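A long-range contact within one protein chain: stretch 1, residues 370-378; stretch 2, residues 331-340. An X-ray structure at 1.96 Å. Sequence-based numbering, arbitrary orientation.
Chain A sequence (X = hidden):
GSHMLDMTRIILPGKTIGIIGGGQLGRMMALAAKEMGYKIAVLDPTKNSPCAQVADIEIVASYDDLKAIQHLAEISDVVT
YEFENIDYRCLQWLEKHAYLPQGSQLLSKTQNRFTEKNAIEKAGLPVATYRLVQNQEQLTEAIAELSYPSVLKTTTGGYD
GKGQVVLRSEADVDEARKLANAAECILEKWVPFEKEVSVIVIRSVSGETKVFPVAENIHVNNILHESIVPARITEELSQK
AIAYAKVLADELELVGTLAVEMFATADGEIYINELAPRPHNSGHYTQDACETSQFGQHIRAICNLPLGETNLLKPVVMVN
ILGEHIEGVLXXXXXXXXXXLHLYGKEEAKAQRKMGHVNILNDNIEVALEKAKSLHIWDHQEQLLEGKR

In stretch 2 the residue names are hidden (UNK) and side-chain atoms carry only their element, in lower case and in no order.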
# COMPACT_ATOMS: atom_id res chain seq x y z
N GLU A 370 -3.33 20.32 -14.39
CA GLU A 370 -4.57 20.68 -15.07
C GLU A 370 -5.73 19.82 -14.59
O GLU A 370 -6.84 20.31 -14.38
CB GLU A 370 -4.39 20.56 -16.58
CG GLU A 370 -5.03 21.70 -17.36
CD GLU A 370 -5.37 21.30 -18.79
OE1 GLU A 370 -6.00 20.23 -18.97
OE2 GLU A 370 -5.01 22.05 -19.73
N LYS A 371 -5.46 18.53 -14.39
CA LYS A 371 -6.48 17.62 -13.88
C LYS A 371 -7.08 18.10 -12.56
O LYS A 371 -8.30 18.13 -12.41
CB LYS A 371 -5.94 16.18 -13.74
CG LYS A 371 -6.98 15.19 -13.21
CD LYS A 371 -8.08 14.88 -14.24
CE LYS A 371 -9.20 14.07 -13.57
NZ LYS A 371 -10.37 13.84 -14.46
N ALA A 372 -6.24 18.48 -11.60
CA ALA A 372 -6.70 19.03 -10.33
C ALA A 372 -7.58 20.28 -10.52
O ALA A 372 -8.65 20.38 -9.92
CB ALA A 372 -5.52 19.34 -9.40
N LYS A 373 -7.13 21.21 -11.35
CA LYS A 373 -7.92 22.42 -11.66
C LYS A 373 -9.28 22.07 -12.23
O LYS A 373 -10.32 22.56 -11.76
CB LYS A 373 -7.17 23.31 -12.66
CG LYS A 373 -6.24 24.33 -12.04
CD LYS A 373 -5.65 25.24 -13.12
CE LYS A 373 -4.26 24.81 -13.53
NZ LYS A 373 -3.26 25.22 -12.48
N SER A 374 -9.28 21.18 -13.24
CA SER A 374 -10.50 20.86 -14.00
C SER A 374 -11.57 20.21 -13.13
O SER A 374 -12.75 20.27 -13.46
CB SER A 374 -10.18 20.00 -15.24
OG SER A 374 -9.93 18.65 -14.91
N LEU A 375 -11.15 19.62 -12.02
CA LEU A 375 -12.08 18.99 -11.09
C LEU A 375 -12.93 20.00 -10.32
O LEU A 375 -13.98 19.66 -9.79
CB LEU A 375 -11.33 18.08 -10.11
CG LEU A 375 -10.69 16.80 -10.69
CD1 LEU A 375 -9.82 16.11 -9.67
CD2 LEU A 375 -11.77 15.85 -11.19
N HIS A 376 -12.44 21.25 -10.26
CA HIS A 376 -13.10 22.35 -9.55
C HIS A 376 -13.42 22.04 -8.09
O HIS A 376 -14.47 22.41 -7.57
CB HIS A 376 -14.32 22.86 -10.34
CG HIS A 376 -13.95 23.51 -11.64
ND1 HIS A 376 -13.29 24.71 -11.70
CD2 HIS A 376 -14.12 23.10 -12.92
CE1 HIS A 376 -13.05 25.02 -12.96
NE2 HIS A 376 -13.55 24.06 -13.72
N ILE A 377 -12.51 21.32 -7.43
CA ILE A 377 -12.64 21.04 -6.01
C ILE A 377 -11.85 22.07 -5.20
O ILE A 377 -12.25 22.45 -4.10
CB ILE A 377 -12.14 19.61 -5.69
CG1 ILE A 377 -13.06 18.56 -6.35
CG2 ILE A 377 -12.05 19.39 -4.19
CD1 ILE A 377 -12.44 17.16 -6.43
N TRP A 378 -10.72 22.51 -5.75
CA TRP A 378 -9.80 23.37 -5.01
C TRP A 378 -9.79 24.82 -5.50
O TRP A 378 -8.79 25.52 -5.33
CB TRP A 378 -8.38 22.77 -4.99
CG TRP A 378 -8.33 21.37 -4.40
CD1 TRP A 378 -8.24 21.04 -3.08
CD2 TRP A 378 -8.42 20.13 -5.12
NE1 TRP A 378 -8.25 19.67 -2.93
CE2 TRP A 378 -8.35 19.09 -4.16
CE3 TRP A 378 -8.52 19.80 -6.48
CZ2 TRP A 378 -8.39 17.73 -4.52
CZ3 TRP A 378 -8.56 18.45 -6.83
CH2 TRP A 378 -8.50 17.43 -5.85
N UNK A 331 -18.50 13.92 -4.50
CA UNK A 331 -19.45 14.17 -5.59
C UNK A 331 -18.81 13.99 -6.97
O UNK A 331 -19.51 13.67 -7.94
c UNK A 331 -21.91 16.88 -4.13
c UNK A 331 -21.12 15.57 -4.26
c UNK A 331 -20.56 18.93 -4.38
n UNK A 331 -19.81 19.88 -3.84
n UNK A 331 -21.08 17.97 -3.62
c UNK A 331 -20.12 15.55 -5.42
n UNK A 331 -20.78 18.94 -5.70
N UNK A 332 -17.50 14.19 -7.03
CA UNK A 332 -16.74 14.12 -8.28
C UNK A 332 -16.02 12.78 -8.43
O UNK A 332 -15.16 12.64 -9.30
c UNK A 332 -16.62 16.96 -9.94
c UNK A 332 -16.27 16.67 -8.52
c UNK A 332 -15.70 15.25 -8.33
n UNK A 332 -15.95 17.95 -10.52
o UNK A 332 -17.47 16.30 -10.53
N UNK A 333 -16.37 11.81 -7.59
CA UNK A 333 -15.65 10.53 -7.53
C UNK A 333 -15.55 9.83 -8.90
O UNK A 333 -14.52 9.22 -9.21
c UNK A 333 -17.41 8.81 -6.86
c UNK A 333 -16.20 9.61 -6.40
c UNK A 333 -15.10 8.69 -5.87
N UNK A 334 -16.59 9.96 -9.71
CA UNK A 334 -16.60 9.42 -11.08
C UNK A 334 -15.59 10.08 -12.03
O UNK A 334 -15.35 9.58 -13.12
c UNK A 334 -18.54 10.93 -11.78
n UNK A 334 -19.22 11.22 -12.89
o UNK A 334 -18.34 11.77 -10.89
c UNK A 334 -18.02 9.50 -11.67
N UNK A 335 -15.00 11.19 -11.61
CA UNK A 335 -14.07 11.90 -12.48
C UNK A 335 -12.62 11.67 -12.05
O UNK A 335 -11.70 12.33 -12.57
c UNK A 335 -15.64 17.28 -14.16
c UNK A 335 -15.80 13.73 -12.96
n UNK A 335 -16.05 17.26 -15.43
n UNK A 335 -15.53 16.14 -13.47
c UNK A 335 -15.82 14.81 -14.01
c UNK A 335 -14.38 13.40 -12.52
n UNK A 335 -15.36 18.44 -13.58
N UNK A 336 -12.41 10.71 -11.16
CA UNK A 336 -11.10 10.53 -10.52
C UNK A 336 -10.17 9.55 -11.23
O UNK A 336 -9.33 8.91 -10.58
c UNK A 336 -11.86 11.28 -8.15
c UNK A 336 -10.98 12.53 -8.14
c UNK A 336 -12.05 10.75 -6.74
c UNK A 336 -11.26 10.19 -9.04
N UNK A 337 -10.31 9.45 -12.55
CA UNK A 337 -9.39 8.67 -13.39
C UNK A 337 -7.93 9.16 -13.26
O UNK A 337 -7.68 10.38 -13.27
c UNK A 337 -9.84 8.66 -14.88
o UNK A 337 -8.95 7.84 -15.66
c UNK A 337 -9.83 10.06 -15.45
N UNK A 338 -6.99 8.23 -13.14
CA UNK A 338 -5.57 8.57 -12.97
C UNK A 338 -5.26 9.26 -11.64
O UNK A 338 -4.18 9.84 -11.48
N UNK A 339 -6.21 9.19 -10.71
CA UNK A 339 -6.08 9.81 -9.40
C UNK A 339 -6.17 8.71 -8.36
O UNK A 339 -6.96 7.77 -8.53
c UNK A 339 -7.21 10.82 -9.16
s UNK A 339 -7.28 12.18 -10.35
N UNK A 340 -5.37 8.82 -7.31
CA UNK A 340 -5.31 7.78 -6.28
C UNK A 340 -5.67 8.37 -4.92
O UNK A 340 -4.89 9.12 -4.30
c UNK A 340 -3.75 6.44 -7.68
c UNK A 340 -4.10 4.59 -9.23
c UNK A 340 -3.50 5.33 -10.24
c UNK A 340 -3.95 7.07 -6.32
o UNK A 340 -3.38 4.79 -11.50
c UNK A 340 -4.24 5.16 -7.95
c UNK A 340 -3.03 6.62 -10.00
c UNK A 340 -3.17 7.16 -8.72

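Position 331 carries a long side chain of three carbons, a nitrogen, and a carbon bearing two further nitrogens, a guanidinium group that lies out of reach of stretch 1. This is R331, and its NE is hydrogen-bonded elsewhere in the structure. Position 332 has three side-chain carbons, the third holding one oxygen and one nitrogen. Its CA-to-CB bond points toward stretch 1, its CB packs 4.2 Å from I377 CD1, and its terminal nitrogen lies 2.7 Å from L375 O. A terminal amide after two methylene carbons identifies Q332, the first residue after a helix to leave helical phi/psi; the nitrogen is NE2, which donates a hydrogen bond to L375 O.

At position 333 a single carbon carries two more; its CB points away from stretch 1 and makes no contact there. The branched pattern is that of V333. Position 334 resembles 332 but is one carbon shorter, with the second carbon bearing oxygen and nitrogen, and it is exposed and out of reach: N334.

Position 335 again shows three carbons, a nitrogen, and a carbon with two nitrogens. Its CA-to-CB bond points toward stretch 1, its CB lies 3.8 Å from L375 CD2, and one terminal nitrogen comes within 3.2 Å of S374 O. This is R335, and that nitrogen is NH2; the guanidinium approaches obliquely, and the angle to S374 O is too poor for a hydrogen bond. The main chain is better placed, for R335 O accepts a hydrogen bond of 2.8 Å from K371 NZ.

Position 336 has four side-chain carbons forked at the second. Although its CB points away, the end of the side chain returns to stretch 1, where one branch carbon meets L375 CD1 at 4.1 Å; this is L336, and that carbon is CD2. Position 337 has one carbon carrying an oxygen and a carbon, and the latter lies 3.9 Å from K371 NZ. This makes it T337, with CG2 as the methyl near the lysine.

Position 338 has no side-chain atoms and is G338. Its phi of 67° by itself favours glycine, and it belongs to a type II turn running from 336 to 339, closed by a 3.1 Å hydrogen bond from the backbone N of 339 to L336 O. Position 339 has one carbon followed by sulfur, and the sulfur rests 4.2 Å from K371 CG, giving C339. Finally, position 340 holds one carbon and a six-membered carbon ring bearing an oxygen, out of reach of stretch 1: Y340, its OH hydrogen-bonded elsewhere.

The contact buries 361 Å² and combines two polar anchors with apolar packing. K371 extends from the helix to reach a carbonyl on stretch 2, while Q332 reaches back to a carbonyl of stretch 1. The two bonds thus run in opposite directions, each pairing a side-chain donor with a backbone acceptor. L375 packs against R335 and L336, while the aliphatic part of K371 approaches C339 and I377 extends the packing to Q332.

Stretch 2 (331-340) RQVNRLTGCY
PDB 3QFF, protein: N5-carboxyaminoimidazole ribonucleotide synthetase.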